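Local coordinates for protein fanconi-associated nuclease 1 homolog (Pseudomonas aeruginosa, PDB 5Y7Q) that is a bacterial homolog of Fanconi-associated nuclease 1, a VRR-NUC-family nuclease with helical N-terminal regions, modelled here with bound DNA, at residues 401-406 with 527-532; 197-202 with 237-242; 220-225 with 422-427. All blocks are in the same frame, centred on the assembly; numbering follows the deposited sequence.

Interaction 1 of 3, residues 401-406 with 527-532; sequences CAVHYV and PDLIQF
A402 O is gripped by two groups of the facing strand: F532 N donates a hydrogen bond of 2.8 Å, and Q531 CA brings a weaker C-H···O contact at 3.1 Å to the same oxygen. A402 N returns the bond to F532 O, N to O 3.0 Å and nearly straight at 172°. The pattern repeats at H404, whose N and O both pair with I530, and beyond the regular strand V406 N reaches D528 O at 2.9 Å. A402–F532 and H404–I530 are therefore hydrogen-bonded antiparallel pairs, with V403–Q531 and Y405–L529 the non-hydrogen-bonded pairs between. Strand 402-405 is one of the two edge strands, within this chain, of a mixed five-stranded sheet, and strand 529-533 joins it to strand 538-545. P527 and D528, followed by E543 on that next strand, match the PD-(D/E)XK signature of the superfamily that includes VRR-NUC nucleases. D528 OD2 accepts a bond from V544 N, while E543 OE1 takes the D528 N-H.

Branched and aromatic residues suit the two covered faces. Toward helix 388-396, V403 CG1 meets L529 CD1, and L529 CD2 lies 3.7 Å from Y405 CB. The ring of Y405, swung to the side of the carbonyl carbon (chi1 -171°), runs alongside D528, bringing D528 O to the ring edge while W390 meets the tyrosine edge-to-face. Toward helix 493-502, the side chains of H404 and F532 cross at about a right angle: H404 CD2 comes to the edge of the phenyl ring, 3.9 Å from F532 CD2. A histidine fits here because it offers carbon to the phenylalanine and still bonds Q498 through NE2. Just past the strand end, V406 CG2 packs against I530 CG2.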
ATOM      1  N   CYS A 401     -20.110  -1.483 -32.176  1.00 75.96           N
ATOM      2  CA  CYS A 401     -19.910  -0.931 -30.845  1.00 69.25           C
ATOM      3  C   CYS A 401     -18.983  -1.840 -30.057  1.00 71.75           C
ATOM      4  O   CYS A 401     -19.207  -3.052 -29.993  1.00 90.28           O
ATOM      5  CB  CYS A 401     -21.240  -0.775 -30.115  1.00 67.04           C
ATOM      6  SG  CYS A 401     -21.140   0.255 -28.651  1.00 72.99           S
ATOM      7  N   ALA A 402     -17.942  -1.260 -29.470  1.00 64.63           N
ATOM      8  CA  ALA A 402     -16.967  -2.007 -28.677  1.00 64.42           C
ATOM      9  C   ALA A 402     -17.007  -1.500 -27.247  1.00 60.97           C
ATOM     10  O   ALA A 402     -16.886  -0.298 -27.013  1.00 68.15           O
ATOM     11  CB  ALA A 402     -15.552  -1.850 -29.228  1.00 60.34           C
ATOM     12  N   VAL A 403     -17.188  -2.396 -26.291  1.00 58.26           N
ATOM     13  CA  VAL A 403     -17.381  -1.993 -24.904  1.00 55.87           C
ATOM     14  C   VAL A 403     -16.297  -2.634 -24.051  1.00 54.05           C
ATOM     15  O   VAL A 403     -16.055  -3.844 -24.145  1.00 53.34           O
ATOM     16  CB  VAL A 403     -18.783  -2.367 -24.396  1.00 51.47           C
ATOM     17  CG1 VAL A 403     -19.040  -1.746 -23.058  1.00 47.67           C
ATOM     18  CG2 VAL A 403     -19.813  -1.925 -25.397  1.00 56.10           C
ATOM     19  N   HIS A 404     -15.658  -1.824 -23.218  1.00 56.81           N
ATOM     20  CA  HIS A 404     -14.549  -2.258 -22.383  1.00 54.31           C
ATOM     21  C   HIS A 404     -14.818  -1.942 -20.920  1.00 56.98           C
ATOM     22  O   HIS A 404     -15.342  -0.872 -20.582  1.00 63.20           O
ATOM     23  CB  HIS A 404     -13.269  -1.597 -22.842  1.00 49.35           C
ATOM     24  CG  HIS A 404     -12.933  -1.908 -24.263  1.00 55.25           C
ATOM     25  ND1 HIS A 404     -12.240  -3.042 -24.636  1.00 62.33           N
ATOM     26  CD2 HIS A 404     -13.214  -1.248 -25.409  1.00 50.86           C
ATOM     27  CE1 HIS A 404     -12.098  -3.059 -25.949  1.00 59.02           C
ATOM     28  NE2 HIS A 404     -12.676  -1.980 -26.439  1.00 55.60           N
ATOM     29  N   TYR A 405     -14.466  -2.895 -20.065  1.00 62.85           N
ATOM     30  CA  TYR A 405     -14.542  -2.741 -18.621  1.00 55.46           C
ATOM     31  C   TYR A 405     -13.159  -2.284 -18.166  1.00 59.68           C
ATOM     32  O   TYR A 405     -12.214  -3.080 -18.127  1.00 69.87           O
ATOM     33  CB  TYR A 405     -14.956  -4.070 -17.995  1.00 50.67           C
ATOM     34  CG  TYR A 405     -15.288  -4.035 -16.525  1.00 57.13           C
ATOM     35  CD1 TYR A 405     -15.677  -5.185 -15.857  1.00 58.51           C
ATOM     36  CD2 TYR A 405     -15.232  -2.852 -15.810  1.00 68.45           C
ATOM     37  CE1 TYR A 405     -15.981  -5.157 -14.511  1.00 70.79           C
ATOM     38  CE2 TYR A 405     -15.533  -2.814 -14.468  1.00 76.26           C
ATOM     39  CZ  TYR A 405     -15.904  -3.968 -13.817  1.00 79.84           C
ATOM     40  OH  TYR A 405     -16.203  -3.909 -12.469  1.00 83.21           O
ATOM     41  N   VAL A 406     -13.053  -1.015 -17.784  1.00 51.38           N
ATOM     42  CA  VAL A 406     -11.765  -0.349 -17.613  1.00 46.31           C
ATOM     43  C   VAL A 406     -11.646   0.339 -16.257  1.00 59.07           C
ATOM     44  O   VAL A 406     -10.613   0.214 -15.604  1.00 65.81           O
ATOM     45  CB  VAL A 406     -11.517   0.640 -18.756  1.00 50.85           C
ATOM     46  CG1 VAL A 406     -11.164  -0.134 -19.978  1.00 54.39           C
ATOM     47  CG2 VAL A 406     -12.747   1.494 -18.976  1.00 38.78           C
ATOM     48  N   PRO A 527     -15.949   5.880 -14.490  1.00 61.63           N
ATOM     49  CA  PRO A 527     -16.998   4.900 -14.788  1.00 57.70           C
ATOM     50  C   PRO A 527     -16.471   3.509 -15.116  1.00 54.52           C
ATOM     51  O   PRO A 527     -15.396   3.345 -15.690  1.00 61.93           O
ATOM     52  CB  PRO A 527     -17.699   5.519 -15.997  1.00 61.41           C
ATOM     53  CG  PRO A 527     -17.544   6.971 -15.765  1.00 60.66           C
ATOM     54  CD  PRO A 527     -16.150   7.120 -15.254  1.00 61.09           C
ATOM     55  N   ASP A 528     -17.280   2.502 -14.777  1.00 54.22           N
ATOM     56  CA  ASP A 528     -16.895   1.110 -15.004  1.00 52.41           C
ATOM     57  C   ASP A 528     -16.506   0.881 -16.449  1.00 55.87           C
ATOM     58  O   ASP A 528     -15.448   0.307 -16.735  1.00 61.19           O
ATOM     59  CB  ASP A 528     -18.036   0.156 -14.629  1.00 53.86           C
ATOM     60  CG  ASP A 528     -18.423   0.223 -13.153  1.00 72.87           C
ATOM     61  OD1 ASP A 528     -17.529   0.205 -12.266  1.00 80.12           O
ATOM     62  OD2 ASP A 528     -19.645   0.268 -12.879  1.00 81.41           O
ATOM     63  N   LEU A 529     -17.348   1.332 -17.377  1.00 51.11           N
ATOM     64  CA  LEU A 529     -17.241   0.925 -18.764  1.00 54.35           C
ATOM     65  C   LEU A 529     -16.964   2.120 -19.657  1.00 61.19           C
ATOM     66  O   LEU A 529     -17.247   3.277 -19.325  1.00 71.62           O
ATOM     67  CB  LEU A 529     -18.516   0.236 -19.263  1.00 44.36           C
ATOM     68  CG  LEU A 529     -19.097  -0.963 -18.532  1.00 55.36           C
ATOM     69  CD1 LEU A 529     -20.326  -1.422 -19.293  1.00 60.46           C
ATOM     70  CD2 LEU A 529     -18.115  -2.093 -18.403  1.00 44.71           C
ATOM     71  N   ILE A 530     -16.438   1.808 -20.823  1.00 46.65           N
ATOM     72  CA  ILE A 530     -16.308   2.787 -21.879  1.00 49.76           C
ATOM     73  C   ILE A 530     -16.656   2.100 -23.208  1.00 51.46           C
ATOM     74  O   ILE A 530     -16.212   0.978 -23.482  1.00 51.54           O
ATOM     75  CB  ILE A 530     -14.888   3.392 -21.867  1.00 55.33           C
ATOM     76  CG1 ILE A 530     -14.800   4.565 -22.869  1.00 63.76           C
ATOM     77  CG2 ILE A 530     -13.818   2.268 -22.081  1.00 45.85           C
ATOM     78  CD1 ILE A 530     -13.598   5.521 -22.685  1.00 44.37           C
ATOM     79  N   GLN A 531     -17.490   2.734 -24.016  1.00 47.76           N
ATOM     80  CA  GLN A 531     -17.836   2.151 -25.297  1.00 55.26           C
ATOM     81  C   GLN A 531     -17.424   3.092 -26.421  1.00 61.23           C
ATOM     82  O   GLN A 531     -17.509   4.322 -26.294  1.00 64.22           O
ATOM     83  CB  GLN A 531     -19.329   1.781 -25.402  1.00 55.40           C
ATOM     84  CG  GLN A 531     -20.301   2.551 -24.547  1.00 60.20           C
ATOM     85  CD  GLN A 531     -21.736   2.381 -25.047  1.00 73.69           C
ATOM     86  OE1 GLN A 531     -22.004   1.537 -25.912  1.00 80.62           O
ATOM     87  NE2 GLN A 531     -22.655   3.189 -24.523  1.00 65.20           N
ATOM     88  N   PHE A 532     -16.946   2.487 -27.502  1.00 55.57           N
ATOM     89  CA  PHE A 532     -16.424   3.184 -28.655  1.00 62.80           C
ATOM     90  C   PHE A 532     -17.240   2.803 -29.876  1.00 70.18           C
ATOM     91  O   PHE A 532     -17.653   1.645 -30.044  1.00 78.54           O
ATOM     92  CB  PHE A 532     -14.947   2.849 -28.895  1.00 68.31           C
ATOM     93  CG  PHE A 532     -14.034   3.263 -27.768  1.00 67.33           C
ATOM     94  CD1 PHE A 532     -13.802   4.605 -27.498  1.00 70.93           C
ATOM     95  CD2 PHE A 532     -13.398   2.306 -26.981  1.00 54.88           C
ATOM     96  CE1 PHE A 532     -12.962   4.980 -26.461  1.00 67.26           C
ATOM     97  CE2 PHE A 532     -12.563   2.675 -25.954  1.00 47.71           C
ATOM     98  CZ  PHE A 532     -12.341   4.003 -25.688  1.00 57.93           C
TER

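Interaction 2 of 3, residues 197-202 with 237-242; sequences RLMYFG and ADVDAY
V239 is the first residue of 237-242 to meet the other helix, and it divides its two methyls between neighbours. Its CG1, anti to the backbone N (chi1 -177°), lies 3.7 Å from L198 CD2, the leucine and valine side chains overlapping head to tail. The other methyl, CG2, reaches M199 CG at 4.1 Å, where the methionine crosses the valine at about a right angle. A beta-branched residue suits this place: a short side chain presents two methyls to two residues at once. D240, one step on, takes no part in the packing, but its carboxylate forms a salt bridge with R195 of helix 190-201, tying the same two helices.

Y242, one turn after V239, receives the other methyl of L198. CD1 of the leucine stands over one face of the tyrosine ring, 3.8 Å from its centroid and 15° off the normal, a CH-pi contact displaced toward the CD1 side of the ring. L198 thus straddles the pair, one methyl on the valine and one on the aromatic face. G202 O approaches the ring obliquely, 4.1 Å from Y242 CE2. Glycine suits that position, since it leaves the helix with positive phi while its N still bonds L198 O.

The axes of the two short helical segments are 11.0 Å apart at closest and inclined at 114°, so the gap is bridged mainly by side chains. The C-terminal end of helix 190-201 meets the N-terminal part of helix 236-253, F233 adds to the packing at V239, and helix 273-292 touches Y242 through L275 and R278.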
ATOM      1  N   ARG A 197      17.639  -2.884   6.006  1.00 62.80           N
ATOM      2  CA  ARG A 197      16.606  -2.977   4.976  1.00 62.57           C
ATOM      3  C   ARG A 197      15.877  -1.646   4.780  1.00 65.73           C
ATOM      4  O   ARG A 197      15.722  -1.163   3.650  1.00 52.82           O
ATOM      5  CB  ARG A 197      15.609  -4.068   5.370  1.00 48.61           C
ATOM      6  CG  ARG A 197      14.808  -4.615   4.231  1.00 47.41           C
ATOM      7  CD  ARG A 197      14.281  -5.991   4.579  1.00 45.69           C
ATOM      8  NE  ARG A 197      13.572  -5.979   5.850  1.00 56.37           N
ATOM      9  CZ  ARG A 197      12.335  -5.539   6.008  1.00 57.92           C
ATOM     10  NH1 ARG A 197      11.668  -5.080   4.967  1.00 71.10           N
ATOM     11  NH2 ARG A 197      11.768  -5.553   7.198  1.00 64.36           N
ATOM     12  N   LEU A 198      15.418  -1.043   5.877  1.00 61.85           N
ATOM     13  CA  LEU A 198      14.674   0.194   5.760  1.00 55.78           C
ATOM     14  C   LEU A 198      15.585   1.322   5.294  1.00 62.75           C
ATOM     15  O   LEU A 198      15.162   2.189   4.526  1.00 68.81           O
ATOM     16  CB  LEU A 198      13.985   0.512   7.087  1.00 57.10           C
ATOM     17  CG  LEU A 198      13.818   2.002   7.360  1.00 62.86           C
ATOM     18  CD1 LEU A 198      12.553   2.534   6.696  1.00 64.15           C
ATOM     19  CD2 LEU A 198      13.861   2.359   8.841  1.00 62.68           C
ATOM     20  N   MET A 199      16.854   1.314   5.693  1.00 62.96           N
ATOM     21  CA  MET A 199      17.750   2.339   5.150  1.00 68.47           C
ATOM     22  C   MET A 199      17.922   2.199   3.633  1.00 67.87           C
ATOM     23  O   MET A 199      17.943   3.202   2.907  1.00 69.05           O
ATOM     24  CB  MET A 199      19.103   2.302   5.856  1.00 63.54           C
ATOM     25  CG  MET A 199      19.242   3.331   6.945  1.00 67.18           C
ATOM     26  SD  MET A 199      20.822   3.167   7.782  1.00 78.72           S
ATOM     27  CE  MET A 199      20.574   1.534   8.461  1.00 72.83           C
ATOM     28  N   TYR A 200      18.046   0.970   3.129  1.00 61.25           N
ATOM     29  CA  TYR A 200      18.238   0.810   1.691  1.00 60.89           C
ATOM     30  C   TYR A 200      16.960   1.127   0.912  1.00 64.04           C
ATOM     31  O   TYR A 200      17.019   1.801  -0.118  1.00 67.42           O
ATOM     32  CB  TYR A 200      18.726  -0.599   1.381  1.00 55.30           C
ATOM     33  CG  TYR A 200      18.905  -0.927  -0.102  1.00 67.63           C
ATOM     34  CD1 TYR A 200      20.085  -0.626  -0.754  1.00 60.07           C
ATOM     35  CD2 TYR A 200      17.903  -1.579  -0.834  1.00 63.16           C
ATOM     36  CE1 TYR A 200      20.275  -0.929  -2.090  1.00 60.59           C
ATOM     37  CE2 TYR A 200      18.092  -1.892  -2.175  1.00 63.93           C
ATOM     38  CZ  TYR A 200      19.289  -1.561  -2.798  1.00 60.68           C
ATOM     39  OH  TYR A 200      19.511  -1.855  -4.129  1.00 58.71           O
ATOM     40  N   PHE A 201      15.801   0.648   1.378  1.00 59.49           N
ATOM     41  CA  PHE A 201      14.572   0.752   0.601  1.00 57.35           C
ATOM     42  C   PHE A 201      13.778   2.025   0.840  1.00 64.44           C
ATOM     43  O   PHE A 201      12.913   2.346   0.019  1.00 71.64           O
ATOM     44  CB  PHE A 201      13.645  -0.427   0.891  1.00 53.92           C
ATOM     45  CG  PHE A 201      14.024  -1.687   0.174  1.00 53.83           C
ATOM     46  CD1 PHE A 201      14.085  -1.727  -1.202  1.00 62.82           C
ATOM     47  CD2 PHE A 201      14.311  -2.840   0.878  1.00 50.07           C
ATOM     48  CE1 PHE A 201      14.442  -2.904  -1.866  1.00 65.46           C
ATOM     49  CE2 PHE A 201      14.652  -4.022   0.220  1.00 48.76           C
ATOM     50  CZ  PHE A 201      14.729  -4.055  -1.145  1.00 49.44           C
ATOM     51  N   GLY A 202      14.048   2.761   1.914  1.00 62.52           N
ATOM     52  CA  GLY A 202      13.165   3.846   2.304  1.00 62.82           C
ATOM     53  C   GLY A 202      11.831   3.428   2.894  1.00 62.18           C
ATOM     54  O   GLY A 202      10.955   4.280   3.042  1.00 65.02           O
ATOM     55  N   ALA A 237      18.001  10.389  13.052  1.00 90.90           N
ATOM     56  CA  ALA A 237      16.760  10.460  13.822  1.00 85.93           C
ATOM     57  C   ALA A 237      15.521  10.224  12.974  1.00 80.48           C
ATOM     58  O   ALA A 237      14.478   9.874  13.530  1.00 80.21           O
ATOM     59  CB  ALA A 237      16.629  11.807  14.524  1.00 81.98           C
ATOM     60  N   ASP A 238      15.602  10.409  11.651  1.00 80.73           N
ATOM     61  CA  ASP A 238      14.448  10.131  10.795  1.00 78.19           C
ATOM     62  C   ASP A 238      14.260   8.631  10.597  1.00 73.04           C
ATOM     63  O   ASP A 238      13.122   8.143  10.615  1.00 68.75           O
ATOM     64  CB  ASP A 238      14.581  10.848   9.446  1.00 86.06           C
ATOM     65  CG  ASP A 238      14.559  12.367   9.587  1.00 97.19           C
ATOM     66  OD1 ASP A 238      15.100  13.064   8.693  1.00100.77           O
ATOM     67  OD2 ASP A 238      14.014  12.860  10.604  1.00 98.82           O
ATOM     68  N   VAL A 239      15.358   7.884  10.425  1.00 64.50           N
ATOM     69  CA  VAL A 239      15.293   6.426  10.539  1.00 63.66           C
ATOM     70  C   VAL A 239      14.714   6.022  11.894  1.00 66.85           C
ATOM     71  O   VAL A 239      13.725   5.276  11.967  1.00 67.69           O
ATOM     72  CB  VAL A 239      16.683   5.805  10.327  1.00 78.42           C
ATOM     73  CG1 VAL A 239      16.602   4.275  10.376  1.00 63.84           C
ATOM     74  CG2 VAL A 239      17.305   6.303   9.034  1.00 74.19           C
ATOM     75  N   ASP A 240      15.316   6.522  12.985  1.00 69.40           N
ATOM     76  CA  ASP A 240      14.788   6.240  14.322  1.00 80.43           C
ATOM     77  C   ASP A 240      13.278   6.468  14.395  1.00 82.00           C
ATOM     78  O   ASP A 240      12.541   5.652  14.963  1.00 88.27           O
ATOM     79  CB  ASP A 240      15.488   7.108  15.377  1.00 86.23           C
ATOM     80  CG  ASP A 240      16.960   6.770  15.546  1.00 93.94           C
ATOM     81  OD1 ASP A 240      17.349   5.636  15.223  1.00 95.54           O
ATOM     82  OD2 ASP A 240      17.735   7.636  16.012  1.00105.50           O
ATOM     83  N   ALA A 241      12.794   7.558  13.800  1.00 75.10           N
ATOM     84  CA  ALA A 241      11.384   7.888  13.939  1.00 67.10           C
ATOM     85  C   ALA A 241      10.516   6.931  13.146  1.00 70.48           C
ATOM     86  O   ALA A 241       9.489   6.468  13.649  1.00 78.76           O
ATOM     87  CB  ALA A 241      11.124   9.331  13.512  1.00 61.90           C
ATOM     88  N   TYR A 242      10.891   6.647  11.893  1.00 74.06           N
ATOM     89  CA  TYR A 242      10.139   5.672  11.095  1.00 65.84           C
ATOM     90  C   TYR A 242      10.010   4.364  11.859  1.00 66.97           C
ATOM     91  O   TYR A 242       8.925   3.764  11.913  1.00 56.39           O
ATOM     92  CB  TYR A 242      10.836   5.441   9.744  1.00 59.06           C
ATOM     93  CG  TYR A 242      10.007   4.823   8.636  1.00 59.50           C
ATOM     94  CD1 TYR A 242       9.584   3.511   8.703  1.00 60.16           C
ATOM     95  CD2 TYR A 242       9.676   5.555   7.501  1.00 70.00           C
ATOM     96  CE1 TYR A 242       8.818   2.942   7.687  1.00 66.31           C
ATOM     97  CE2 TYR A 242       8.911   4.999   6.475  1.00 70.91           C
ATOM     98  CZ  TYR A 242       8.486   3.685   6.571  1.00 75.36           C
ATOM     99  OH  TYR A 242       7.730   3.108   5.554  1.00 84.77           O
TER

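Interaction 3 of 3, residues 220-225 with 422-427; sequences RYESVE and AIFAAI
E222 lays the aliphatic part of its side chain on the ring of F424. Its CB is 4.2 Å from the ring centroid and 23° off the normal, a CH-pi contact over one face, and its CG is 3.9 Å from F424 CD1. CG stands anti to the backbone N (chi1 169°), and the chain then bends at chi2 (73°). The carboxylate is thereby turned back toward its own backbone, its plane steeply inclined to the phenyl ring. OE1 accepts a bond from S223 N at 3.1 Å through its anti lone pair, and OE2 is bonded by W420 NE1, the tryptophan ring also meeting that of F424 and so serving both partners. Glutamate suits this position because its methylenes can cover an aromatic ring while its oxygens find N-H donors.

V224, two residues on from E222, comes back to the contact. Its two methyls part: CG1 meets A426 CB at 3.9 Å, and CG2 lies 3.9 Å from F424 O. At E225 the backbone takes over, its O lying 3.4 Å from A426 CB while the acidic side chain leads off. The small alanine methyl lets the two chains come close there.

F424 is the first residue to leave the helix 420-423, whose final carbonyls, A422 O and I423 O, are both bonded by R451. The contact thus seats the long connection between helices 209-215 and 236-253 on a helix C-terminus. It does so beside the bound DNA, where Y221, just before E222, packs on a thymine base.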
ATOM      1  N   ARG A 220       9.740  -6.041 -13.090  1.00 63.02           N
ATOM      2  CA  ARG A 220      10.599  -5.260 -13.978  1.00 60.53           C
ATOM      3  C   ARG A 220      10.400  -3.791 -13.661  1.00 62.79           C
ATOM      4  O   ARG A 220       9.311  -3.250 -13.878  1.00 71.36           O
ATOM      5  CB  ARG A 220      10.315  -5.553 -15.448  1.00 61.11           C
ATOM      6  CG  ARG A 220      10.495  -7.014 -15.842  1.00 70.15           C
ATOM      7  CD  ARG A 220      10.567  -7.218 -17.349  1.00 64.19           C
ATOM      8  NE  ARG A 220      11.279  -6.134 -18.020  1.00 66.55           N
ATOM      9  CZ  ARG A 220      10.679  -5.261 -18.826  1.00 74.70           C
ATOM     10  NH1 ARG A 220       9.380  -5.380 -19.052  1.00 68.10           N
ATOM     11  NH2 ARG A 220      11.367  -4.281 -19.412  1.00 66.32           N
ATOM     12  N   TYR A 221      11.448  -3.151 -13.160  1.00 56.87           N
ATOM     13  CA  TYR A 221      11.402  -1.768 -12.722  1.00 56.50           C
ATOM     14  C   TYR A 221      12.124  -0.885 -13.715  1.00 67.40           C
ATOM     15  O   TYR A 221      13.095  -1.310 -14.343  1.00 65.01           O
ATOM     16  CB  TYR A 221      12.050  -1.603 -11.353  1.00 57.74           C
ATOM     17  CG  TYR A 221      11.329  -2.319 -10.221  1.00 68.41           C
ATOM     18  CD1 TYR A 221      11.711  -3.610  -9.821  1.00 63.75           C
ATOM     19  CD2 TYR A 221      10.286  -1.697  -9.535  1.00 53.79           C
ATOM     20  CE1 TYR A 221      11.064  -4.257  -8.784  1.00 62.74           C
ATOM     21  CE2 TYR A 221       9.641  -2.334  -8.513  1.00 67.51           C
ATOM     22  CZ  TYR A 221      10.038  -3.609  -8.136  1.00 69.98           C
ATOM     23  OH  TYR A 221       9.378  -4.221  -7.107  1.00 84.68           O
ATOM     24  N   GLU A 222      11.639   0.355 -13.850  1.00 66.75           N
ATOM     25  CA  GLU A 222      12.289   1.310 -14.741  1.00 60.82           C
ATOM     26  C   GLU A 222      13.612   1.755 -14.143  1.00 60.02           C
ATOM     27  O   GLU A 222      13.726   1.954 -12.932  1.00 70.71           O
ATOM     28  CB  GLU A 222      11.395   2.522 -15.002  1.00 61.91           C
ATOM     29  CG  GLU A 222      12.079   3.703 -15.716  1.00 63.90           C
ATOM     30  CD  GLU A 222      12.356   3.480 -17.210  1.00 71.92           C
ATOM     31  OE1 GLU A 222      13.180   2.606 -17.583  1.00 72.16           O
ATOM     32  OE2 GLU A 222      11.760   4.210 -18.023  1.00 68.97           O
ATOM     33  N   SER A 223      14.626   1.876 -14.995  1.00 65.59           N
ATOM     34  CA  SER A 223      15.965   2.244 -14.556  1.00 72.24           C
ATOM     35  C   SER A 223      16.102   3.757 -14.619  1.00 75.62           C
ATOM     36  O   SER A 223      15.933   4.349 -15.685  1.00 87.57           O
ATOM     37  CB  SER A 223      17.023   1.567 -15.423  1.00 75.37           C
ATOM     38  OG  SER A 223      17.789   2.534 -16.109  1.00 88.31           O
ATOM     39  N   VAL A 224      16.363   4.385 -13.480  1.00 74.68           N
ATOM     40  CA  VAL A 224      16.650   5.812 -13.418  1.00 73.21           C
ATOM     41  C   VAL A 224      18.117   5.976 -13.079  1.00 90.47           C
ATOM     42  O   VAL A 224      18.661   5.224 -12.258  1.00101.28           O
ATOM     43  CB  VAL A 224      15.792   6.544 -12.373  1.00 65.63           C
ATOM     44  CG1 VAL A 224      16.075   8.024 -12.415  1.00 64.63           C
ATOM     45  CG2 VAL A 224      14.339   6.267 -12.592  1.00 61.82           C
ATOM     46  N   GLU A 225      18.758   6.954 -13.706  1.00 96.41           N
ATOM     47  CA  GLU A 225      20.114   7.321 -13.322  1.00102.72           C
ATOM     48  C   GLU A 225      20.010   8.487 -12.346  1.00 96.16           C
ATOM     49  O   GLU A 225      19.646   9.600 -12.731  1.00 99.08           O
ATOM     50  CB  GLU A 225      20.967   7.645 -14.550  1.00110.66           C
ATOM     51  CG  GLU A 225      21.307   6.407 -15.448  1.00120.90           C
ATOM     52  CD  GLU A 225      21.671   5.107 -14.663  1.00125.57           C
ATOM     53  OE1 GLU A 225      20.755   4.372 -14.214  1.00130.20           O
ATOM     54  OE2 GLU A 225      22.876   4.805 -14.508  1.00119.26           O
ATOM     55  N   ALA A 422       8.267  12.454 -17.455  1.00 67.30           N
ATOM     56  CA  ALA A 422       8.243  13.334 -16.288  1.00 69.45           C
ATOM     57  C   ALA A 422       8.053  12.563 -14.986  1.00 75.87           C
ATOM     58  O   ALA A 422       8.593  12.952 -13.943  1.00 78.58           O
ATOM     59  CB  ALA A 422       7.139  14.368 -16.429  1.00 70.11           C
ATOM     60  N   ILE A 423       7.246  11.501 -15.013  1.00 71.60           N
ATOM     61  CA  ILE A 423       6.961  10.775 -13.785  1.00 65.89           C
ATOM     62  C   ILE A 423       8.230  10.136 -13.247  1.00 68.57           C
ATOM     63  O   ILE A 423       8.467  10.123 -12.033  1.00 73.60           O
ATOM     64  CB  ILE A 423       5.835   9.762 -14.059  1.00 59.93           C
ATOM     65  CG1 ILE A 423       4.523  10.517 -14.259  1.00 53.38           C
ATOM     66  CG2 ILE A 423       5.689   8.752 -12.934  1.00 57.25           C
ATOM     67  CD1 ILE A 423       3.442   9.646 -14.816  1.00 53.40           C
ATOM     68  N   PHE A 424       9.087   9.658 -14.144  1.00 70.14           N
ATOM     69  CA  PHE A 424      10.355   9.008 -13.833  1.00 73.92           C
ATOM     70  C   PHE A 424      11.567   9.939 -13.905  1.00 82.28           C
ATOM     71  O   PHE A 424      12.700   9.458 -14.036  1.00 82.58           O
ATOM     72  CB  PHE A 424      10.542   7.785 -14.728  1.00 64.76           C
ATOM     73  CG  PHE A 424       9.634   6.665 -14.353  1.00 65.37           C
ATOM     74  CD1 PHE A 424       9.921   5.869 -13.264  1.00 55.83           C
ATOM     75  CD2 PHE A 424       8.459   6.439 -15.045  1.00 66.13           C
ATOM     76  CE1 PHE A 424       9.075   4.855 -12.912  1.00 50.49           C
ATOM     77  CE2 PHE A 424       7.599   5.423 -14.668  1.00 48.58           C
ATOM     78  CZ  PHE A 424       7.908   4.641 -13.618  1.00 45.58           C
ATOM     79  N   ALA A 425      11.360  11.247 -13.945  1.00 83.98           N
ATOM     80  CA  ALA A 425      12.507  12.140 -13.988  1.00 88.38           C
ATOM     81  C   ALA A 425      13.357  11.979 -12.733  1.00 87.37           C
ATOM     82  O   ALA A 425      12.859  11.668 -11.652  1.00 94.22           O
ATOM     83  CB  ALA A 425      12.056  13.590 -14.140  1.00 92.23           C
ATOM     84  N   ALA A 426      14.645  12.269 -12.889  1.00 90.61           N
ATOM     85  CA  ALA A 426      15.727  12.034 -11.935  1.00 82.68           C
ATOM     86  C   ALA A 426      15.840  13.179 -10.928  1.00 84.53           C
ATOM     87  O   ALA A 426      16.948  13.560 -10.539  1.00 95.18           O
ATOM     88  CB  ALA A 426      17.050  11.806 -12.665  1.00 79.03           C
ATOM     89  N   ILE A 427      14.726  13.858 -10.672  1.00 81.58           N
ATOM     90  CA  ILE A 427      14.607  14.891  -9.639  1.00 81.34           C
ATOM     91  C   ILE A 427      15.278  14.407  -8.357  1.00 79.06           C
ATOM     92  O   ILE A 427      14.999  13.288  -7.901  1.00 78.14           O
ATOM     93  CB  ILE A 427      13.121  15.209  -9.385  1.00 80.66           C
ATOM     94  CG1 ILE A 427      12.441  15.651 -10.677  1.00 77.69           C
ATOM     95  CG2 ILE A 427      12.947  16.252  -8.296  1.00 86.27           C
ATOM     96  CD1 ILE A 427      12.927  17.002 -11.191  1.00 83.09           C
TER

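How the interactions relate
Interactions 1 and 2 are buried and interaction 3 lies at the surface, and no helix or strand is shared among the three. Interaction 1 is backbone-driven, pairing an edge strand of the nuclease sheet with its neighbour. Between its two segments interaction 2 is apolar packing with no hydrogen bond; its centre is about 44 Å from that of interaction 1, on the opposite side of the chain's centre. Interaction 3 joins an irregular segment to a helix end and the turn after it, through a few side chains and backbone carbonyls. Its first segment leads on to the helix of 237-242, while its second follows 401-406 closely, so along the chain interaction 3 alternates with both others.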